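Local coordinates for malonyl CoA-acyl carrier protein transacylase (Staphylococcus aureus, PDB 3IM9) that transfers the malonyl group from malonyl-CoA to holo acyl carrier protein, supplying malonyl-ACP for fatty acid biosynthesis, at residues P90-H96 with F232-N237; E226-A230 with T244-K250. All blocks are in the same frame, centred on the assembly; numbering follows the deposited sequence.

Interaction 1: residues P90-H96 with F232-N237; sequences PDFTMGH and FPVVQN
F232, with chi1 at 43°, lays one face of its ring beneath P90, whose CG stands 3.8 Å from the F232 ring centroid and 23° off the ring normal: a CH-pi contact. At the edge of the same ring, T93 CG2 comes to 3.6 Å from F232 CE2. From there the two segments run side by side in the same direction, 15° apart end to end, with F92 beside P233, T93 beside V234 and M94 beside V235 at CA-CA distances of 5.1, 5.0 and 5.1 Å in turn. This is a short parallel beta pairing made by a single bridge, T93 with V234. T93, fully extended (phi/psi -150/159), supplies both hydrogen bonds: T93 N gives to P233 O at 3.0 Å, and T93 O accepts from V235 N at 2.8 Å. Beyond the bridge the strands part, and water 1 fills the gap, accepting from G95 N (2.8 Å) and lying 2.7 Å from V235 O. Side chains also pack along the pair: F92 CD2 lies 3.6 Å from P233 CB, and M94 CB 4.1 Å from V235 CB. G95 opens a GxSxG sequence consistent with a nucleophile elbow, so the paired strand leads directly to S97, the active-site serine inferred from relatives; N237 ends near the likewise inferred H207. Strand 92-95 is an outermost strand of the four-stranded parallel sheet within this chain, pairing on its other edge with strand 11-16, while V234 is joined by a backbone hydrogen bond to E243 of strand 242-243, and helix 263-272 packs on F92, M94 and V235.

Interaction 2: residues E226-A230 with T244-K250; sequences EWRDA and TDKEVIK
An N-capped helix start held against an extended loop is the principle here, with 226-230 as the loop. T244 comes first: its O accepts from A230 N at 2.9 Å and also meets D229 CA at 3.3 Å. D245 (chi1 t) is the N-cap residue, its OD1 accepting from V248 N at 3.2 Å and, weakly, from E247 N at 3.2 Å. K246 begins the helix. Its N donates to D229 OD1 at 2.8 Å, so the first turn has an aspartate acceptor from each segment, and D229 OD1 lies 4.0 Å from D245 OD2 despite the like charges. The K246 side chain (chi1 p) folds over the loop, K246 CD reaching 3.4 Å from W227 O. I249, one turn on, points toward the loop, with I249 CD1 4.0 Å from A230 CB and I249 CG2 4.3 Å from W227 CZ3 at the indole edge; L104 of helix 99-106 also touches both W227 and I249. K250 keeps an all-t side chain stretched across the indole of W227 (chi1 m) to reach N223 with its NZ, and K250 CD sits 3.8 Å from the centroid of the five-membered ring, 3° off its normal.

In the fold
The segments alternate along the chain: 90-96, then 226-230, 232-237 and 244-250. The loop of interaction 2 therefore runs almost directly into the second segment of interaction 1, and strand 242-243, antiparallel to 234-235, returns the chain to helix 246-256. The centres lie about 13 Å apart and the contacts touch, P233 CA meeting T244 CG2 at 3.8 Å and Q236 lying beside the backbone of I249. The 226-250 part of the chain thus joins an outermost strand of the parallel sheet to a helix start nearer the periphery. Interaction 1 approaches the inferred catalytic residues, whereas interaction 2 is structural packing away from them.

Interaction 1: residues P90-H96 with F232-N237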
loop_
_atom_site.group_PDB
_atom_site.type_symbol
_atom_site.label_atom_id
_atom_site.label_comp_id
_atom_site.label_asym_id
_atom_site.label_seq_id
_atom_site.Cartn_x
_atom_site.Cartn_y
_atom_site.Cartn_z
ATOM N N PRO A 90 2.728 1.770 -18.434
ATOM C CA PRO A 90 2.484 0.520 -17.747
ATOM C C PRO A 90 1.461 -0.367 -18.422
ATOM O O PRO A 90 0.509 0.147 -18.995
ATOM C CB PRO A 90 1.942 1.007 -16.360
ATOM C CG PRO A 90 1.273 2.318 -16.636
ATOM C CD PRO A 90 2.187 2.932 -17.698
ATOM N N ASP A 91 1.677 -1.661 -18.294
ATOM C CA ASP A 91 0.683 -2.662 -18.665
ATOM C C ASP A 91 -0.286 -2.987 -17.508
ATOM O O ASP A 91 -1.478 -3.285 -17.732
ATOM C CB ASP A 91 1.418 -3.878 -19.118
ATOM C CG ASP A 91 2.345 -3.579 -20.307
ATOM O OD1 ASP A 91 1.729 -3.213 -21.371
ATOM O OD2 ASP A 91 3.559 -3.795 -20.198
ATOM N N PHE A 92 0.200 -2.783 -16.250
ATOM C CA PHE A 92 -0.627 -3.096 -15.073
ATOM C C PHE A 92 -0.065 -2.232 -13.931
ATOM O O PHE A 92 1.004 -1.606 -14.014
ATOM C CB PHE A 92 -0.364 -4.548 -14.589
ATOM C CG PHE A 92 -0.733 -5.636 -15.634
ATOM C CD1 PHE A 92 0.297 -6.106 -16.432
ATOM C CD2 PHE A 92 -2.036 -6.089 -15.770
ATOM C CE1 PHE A 92 0.027 -7.083 -17.444
ATOM C CE2 PHE A 92 -2.313 -7.086 -16.743
ATOM C CZ PHE A 92 -1.250 -7.545 -17.549
ATOM N N THR A 93 -0.820 -2.266 -12.827
ATOM C CA THR A 93 -0.332 -1.573 -11.612
ATOM C C THR A 93 -0.878 -2.311 -10.411
ATOM O O THR A 93 -1.892 -3.034 -10.460
ATOM C CB THR A 93 -0.821 -0.105 -11.637
ATOM O OG1 THR A 93 -0.289 0.582 -10.489
ATOM C CG2 THR A 93 -2.299 0.042 -11.615
ATOM N N MET A 94 -0.188 -2.082 -9.283
ATOM C CA MET A 94 -0.685 -2.519 -7.947
ATOM C C MET A 94 -0.013 -1.672 -6.907
ATOM O O MET A 94 0.982 -1.013 -7.175
ATOM C CB MET A 94 -0.398 -4.027 -7.646
ATOM C CG MET A 94 1.063 -4.363 -7.544
ATOM S SD MET A 94 1.384 -5.989 -6.911
ATOM C CE MET A 94 3.119 -6.024 -7.278
ATOM N N GLY A 95 -0.615 -1.623 -5.736
ATOM C CA GLY A 95 0.035 -0.840 -4.614
ATOM C C GLY A 95 -0.342 -1.481 -3.298
ATOM O O GLY A 95 -1.400 -2.141 -3.176
ATOM N N HIS A 96 0.495 -1.242 -2.285
ATOM C CA HIS A 96 0.306 -1.967 -1.002
ATOM C C HIS A 96 -0.582 -1.184 -0.059
ATOM O O HIS A 96 -0.155 -0.125 0.433
ATOM C CB HIS A 96 1.675 -2.228 -0.390
ATOM C CG HIS A 96 1.658 -3.276 0.684
ATOM N ND1 HIS A 96 1.201 -2.984 1.971
ATOM C CD2 HIS A 96 2.188 -4.519 0.722
ATOM C CE1 HIS A 96 1.316 -4.080 2.722
ATOM N NE2 HIS A 96 1.953 -5.014 2.003
ATOM N N PHE A 232 -5.878 0.546 -17.422
ATOM C CA PHE A 232 -5.091 -0.694 -17.532
ATOM C C PHE A 232 -5.398 -1.381 -16.162
ATOM O O PHE A 232 -5.834 -0.665 -15.230
ATOM C CB PHE A 232 -3.573 -0.451 -17.795
ATOM C CG PHE A 232 -2.981 0.662 -16.950
ATOM C CD1 PHE A 232 -2.961 1.990 -17.426
ATOM C CD2 PHE A 232 -2.465 0.417 -15.638
ATOM C CE1 PHE A 232 -2.448 3.032 -16.680
ATOM C CE2 PHE A 232 -1.966 1.504 -14.873
ATOM C CZ PHE A 232 -1.986 2.794 -15.316
ATOM N N PRO A 233 -5.215 -2.717 -16.093
ATOM C CA PRO A 233 -5.692 -3.445 -14.881
ATOM C C PRO A 233 -4.904 -3.057 -13.595
ATOM O O PRO A 233 -3.688 -2.941 -13.587
ATOM C CB PRO A 233 -5.422 -4.911 -15.187
ATOM C CG PRO A 233 -5.369 -5.009 -16.823
ATOM C CD PRO A 233 -4.771 -3.633 -17.164
ATOM N N VAL A 234 -5.700 -2.939 -12.540
ATOM C CA VAL A 234 -5.195 -2.679 -11.157
ATOM C C VAL A 234 -5.278 -4.070 -10.509
ATOM O O VAL A 234 -6.418 -4.644 -10.397
ATOM C CB VAL A 234 -6.068 -1.698 -10.456
ATOM C CG1 VAL A 234 -5.548 -1.527 -8.995
ATOM C CG2 VAL A 234 -6.153 -0.340 -11.188
ATOM N N VAL A 235 -4.155 -4.634 -10.074
ATOM C CA VAL A 235 -4.180 -5.941 -9.387
ATOM C C VAL A 235 -4.524 -5.637 -7.936
ATOM O O VAL A 235 -3.721 -5.040 -7.231
ATOM C CB VAL A 235 -2.895 -6.687 -9.531
ATOM C CG1 VAL A 235 -2.978 -8.098 -8.871
ATOM C CG2 VAL A 235 -2.644 -6.896 -11.056
ATOM N N GLN A 236 -5.725 -5.993 -7.501
ATOM C CA GLN A 236 -6.240 -5.548 -6.203
ATOM C C GLN A 236 -5.749 -6.419 -5.061
ATOM O O GLN A 236 -5.545 -7.655 -5.190
ATOM C CB GLN A 236 -7.766 -5.434 -6.187
ATOM C CG GLN A 236 -8.159 -4.377 -7.215
ATOM C CD GLN A 236 -9.581 -3.841 -6.941
ATOM O OE1 GLN A 236 -10.589 -4.399 -7.458
ATOM N NE2 GLN A 236 -9.695 -2.786 -6.155
ATOM N N ASN A 237 -5.533 -5.757 -3.894
ATOM C CA ASN A 237 -5.017 -6.453 -2.742
ATOM C C ASN A 237 -5.937 -7.567 -2.228
ATOM O O ASN A 237 -5.439 -8.526 -1.635
ATOM C CB ASN A 237 -4.831 -5.433 -1.580
ATOM C CG ASN A 237 -3.651 -4.512 -1.726
ATOM O OD1 ASN A 237 -2.743 -4.652 -2.604
ATOM N ND2 ASN A 237 -3.673 -3.529 -0.865
HETATM O O HOH W 1 -3.099 -2.847 -5.765
#

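Interaction 2: residues E226-A230 with T244-K250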
loop_
_atom_site.group_PDB
_atom_site.type_symbol
_atom_site.label_atom_id
_atom_site.label_comp_id
_atom_site.label_asym_id
_atom_site.label_seq_id
_atom_site.Cartn_x
_atom_site.Cartn_y
_atom_site.Cartn_z
ATOM N N GLU A 226 -16.818 10.381 -8.110
ATOM C CA GLU A 226 -17.074 9.605 -9.309
ATOM C C GLU A 226 -15.919 8.643 -9.522
ATOM O O GLU A 226 -14.753 9.020 -9.541
ATOM C CB GLU A 226 -17.185 10.588 -10.499
ATOM C CG GLU A 226 -17.268 9.863 -11.808
ATOM C CD GLU A 226 -17.295 10.844 -12.988
ATOM O OE1 GLU A 226 -16.405 10.702 -13.889
ATOM O OE2 GLU A 226 -18.194 11.759 -12.963
ATOM N N TRP A 227 -16.219 7.356 -9.622
ATOM C CA TRP A 227 -15.259 6.348 -9.915
ATOM C C TRP A 227 -15.364 5.969 -11.387
ATOM O O TRP A 227 -16.496 5.806 -11.942
ATOM C CB TRP A 227 -15.524 5.091 -9.078
ATOM C CG TRP A 227 -15.333 5.353 -7.612
ATOM C CD1 TRP A 227 -15.985 6.255 -6.833
ATOM C CD2 TRP A 227 -14.349 4.710 -6.779
ATOM N NE1 TRP A 227 -15.470 6.208 -5.505
ATOM C CE2 TRP A 227 -14.467 5.278 -5.491
ATOM C CE3 TRP A 227 -13.388 3.709 -7.023
ATOM C CZ2 TRP A 227 -13.646 4.867 -4.395
ATOM C CZ3 TRP A 227 -12.581 3.279 -5.905
ATOM C CH2 TRP A 227 -12.725 3.890 -4.648
ATOM N N ARG A 228 -14.238 5.843 -12.050
ATOM C CA ARG A 228 -14.186 5.439 -13.442
ATOM C C ARG A 228 -13.602 4.123 -13.679
ATOM O O ARG A 228 -12.826 3.602 -12.853
ATOM C CB ARG A 228 -13.412 6.496 -14.267
ATOM C CG ARG A 228 -14.130 7.842 -14.267
ATOM C CD ARG A 228 -13.354 8.873 -15.041
ATOM N NE ARG A 228 -12.060 9.141 -14.408
ATOM C CZ ARG A 228 -11.855 9.921 -13.334
ATOM N NH1 ARG A 228 -12.854 10.564 -12.692
ATOM N NH2 ARG A 228 -10.621 10.086 -12.909
ATOM N N ASP A 229 -13.834 3.537 -14.849
ATOM C CA ASP A 229 -13.122 2.301 -15.202
ATOM C C ASP A 229 -11.603 2.544 -15.263
ATOM O O ASP A 229 -11.172 3.676 -15.484
ATOM C CB ASP A 229 -13.624 1.753 -16.539
ATOM C CG ASP A 229 -15.022 1.175 -16.443
ATOM O OD1 ASP A 229 -15.408 0.730 -15.342
ATOM O OD2 ASP A 229 -15.734 1.165 -17.469
ATOM N N ALA A 230 -10.791 1.500 -15.069
ATOM C CA ALA A 230 -9.327 1.676 -15.100
ATOM C C ALA A 230 -8.862 1.624 -16.572
ATOM O O ALA A 230 -9.333 0.719 -17.340
ATOM C CB ALA A 230 -8.679 0.521 -14.300
ATOM N N THR A 244 -10.607 -3.991 -13.912
ATOM C CA THR A 244 -10.784 -2.688 -14.608
ATOM C C THR A 244 -12.125 -2.086 -14.373
ATOM O O THR A 244 -12.326 -0.885 -14.591
ATOM C CB THR A 244 -10.532 -2.809 -16.164
ATOM O OG1 THR A 244 -11.449 -3.789 -16.645
ATOM C CG2 THR A 244 -9.116 -3.319 -16.451
ATOM N N ASP A 245 -13.091 -2.880 -13.926
ATOM C CA ASP A 245 -14.441 -2.356 -13.706
ATOM C C ASP A 245 -14.494 -1.351 -12.550
ATOM O O ASP A 245 -13.952 -1.612 -11.477
ATOM C CB ASP A 245 -15.424 -3.500 -13.452
ATOM C CG ASP A 245 -16.870 -3.068 -13.595
ATOM O OD1 ASP A 245 -17.604 -3.101 -12.584
ATOM O OD2 ASP A 245 -17.273 -2.696 -14.717
ATOM N N LYS A 246 -15.149 -0.209 -12.765
ATOM C CA LYS A 246 -15.286 0.767 -11.710
ATOM C C LYS A 246 -16.027 0.246 -10.493
ATOM O O LYS A 246 -15.634 0.567 -9.340
ATOM C CB LYS A 246 -15.936 2.076 -12.182
ATOM C CG LYS A 246 -17.479 1.921 -12.610
ATOM C CD LYS A 246 -18.149 3.156 -13.184
ATOM C CE LYS A 246 -17.716 3.413 -14.617
ATOM N NZ LYS A 246 -18.473 4.551 -15.359
ATOM N N GLU A 247 -17.118 -0.547 -10.684
ATOM C CA GLU A 247 -17.934 -1.013 -9.534
ATOM C C GLU A 247 -17.217 -2.179 -8.845
ATOM O O GLU A 247 -17.297 -2.309 -7.602
ATOM C CB GLU A 247 -19.357 -1.545 -10.024
ATOM C CG GLU A 247 -20.389 -0.461 -10.387
ATOM C CD GLU A 247 -20.760 0.546 -9.279
ATOM O OE1 GLU A 247 -21.192 1.656 -9.640
ATOM O OE2 GLU A 247 -20.621 0.294 -8.052
ATOM N N VAL A 248 -16.491 -3.006 -9.579
ATOM C CA VAL A 248 -15.790 -4.067 -8.953
ATOM C C VAL A 248 -14.611 -3.450 -8.132
ATOM O O VAL A 248 -14.387 -3.837 -6.974
ATOM C CB VAL A 248 -15.214 -4.986 -9.941
ATOM C CG1 VAL A 248 -14.244 -6.007 -9.321
ATOM C CG2 VAL A 248 -16.424 -5.656 -10.771
ATOM N N ILE A 249 -13.901 -2.516 -8.729
ATOM C CA ILE A 249 -12.759 -1.901 -7.996
ATOM C C ILE A 249 -13.262 -1.203 -6.768
ATOM O O ILE A 249 -12.684 -1.388 -5.639
ATOM C CB ILE A 249 -12.035 -0.983 -8.949
ATOM C CG1 ILE A 249 -11.266 -1.771 -9.972
ATOM C CG2 ILE A 249 -11.062 -0.016 -8.187
ATOM C CD1 ILE A 249 -10.700 -0.905 -11.119
ATOM N N LYS A 250 -14.334 -0.422 -6.856
ATOM C CA LYS A 250 -14.843 0.343 -5.713
ATOM C C LYS A 250 -15.263 -0.627 -4.584
ATOM O O LYS A 250 -14.924 -0.458 -3.387
ATOM C CB LYS A 250 -16.008 1.240 -6.164
ATOM C CG LYS A 250 -16.662 2.073 -5.022
ATOM C CD LYS A 250 -17.815 3.004 -5.598
ATOM C CE LYS A 250 -18.554 3.739 -4.453
ATOM N NZ LYS A 250 -19.867 4.323 -4.908
HETATM O O HOH W 2 -15.718 4.716 -16.779
#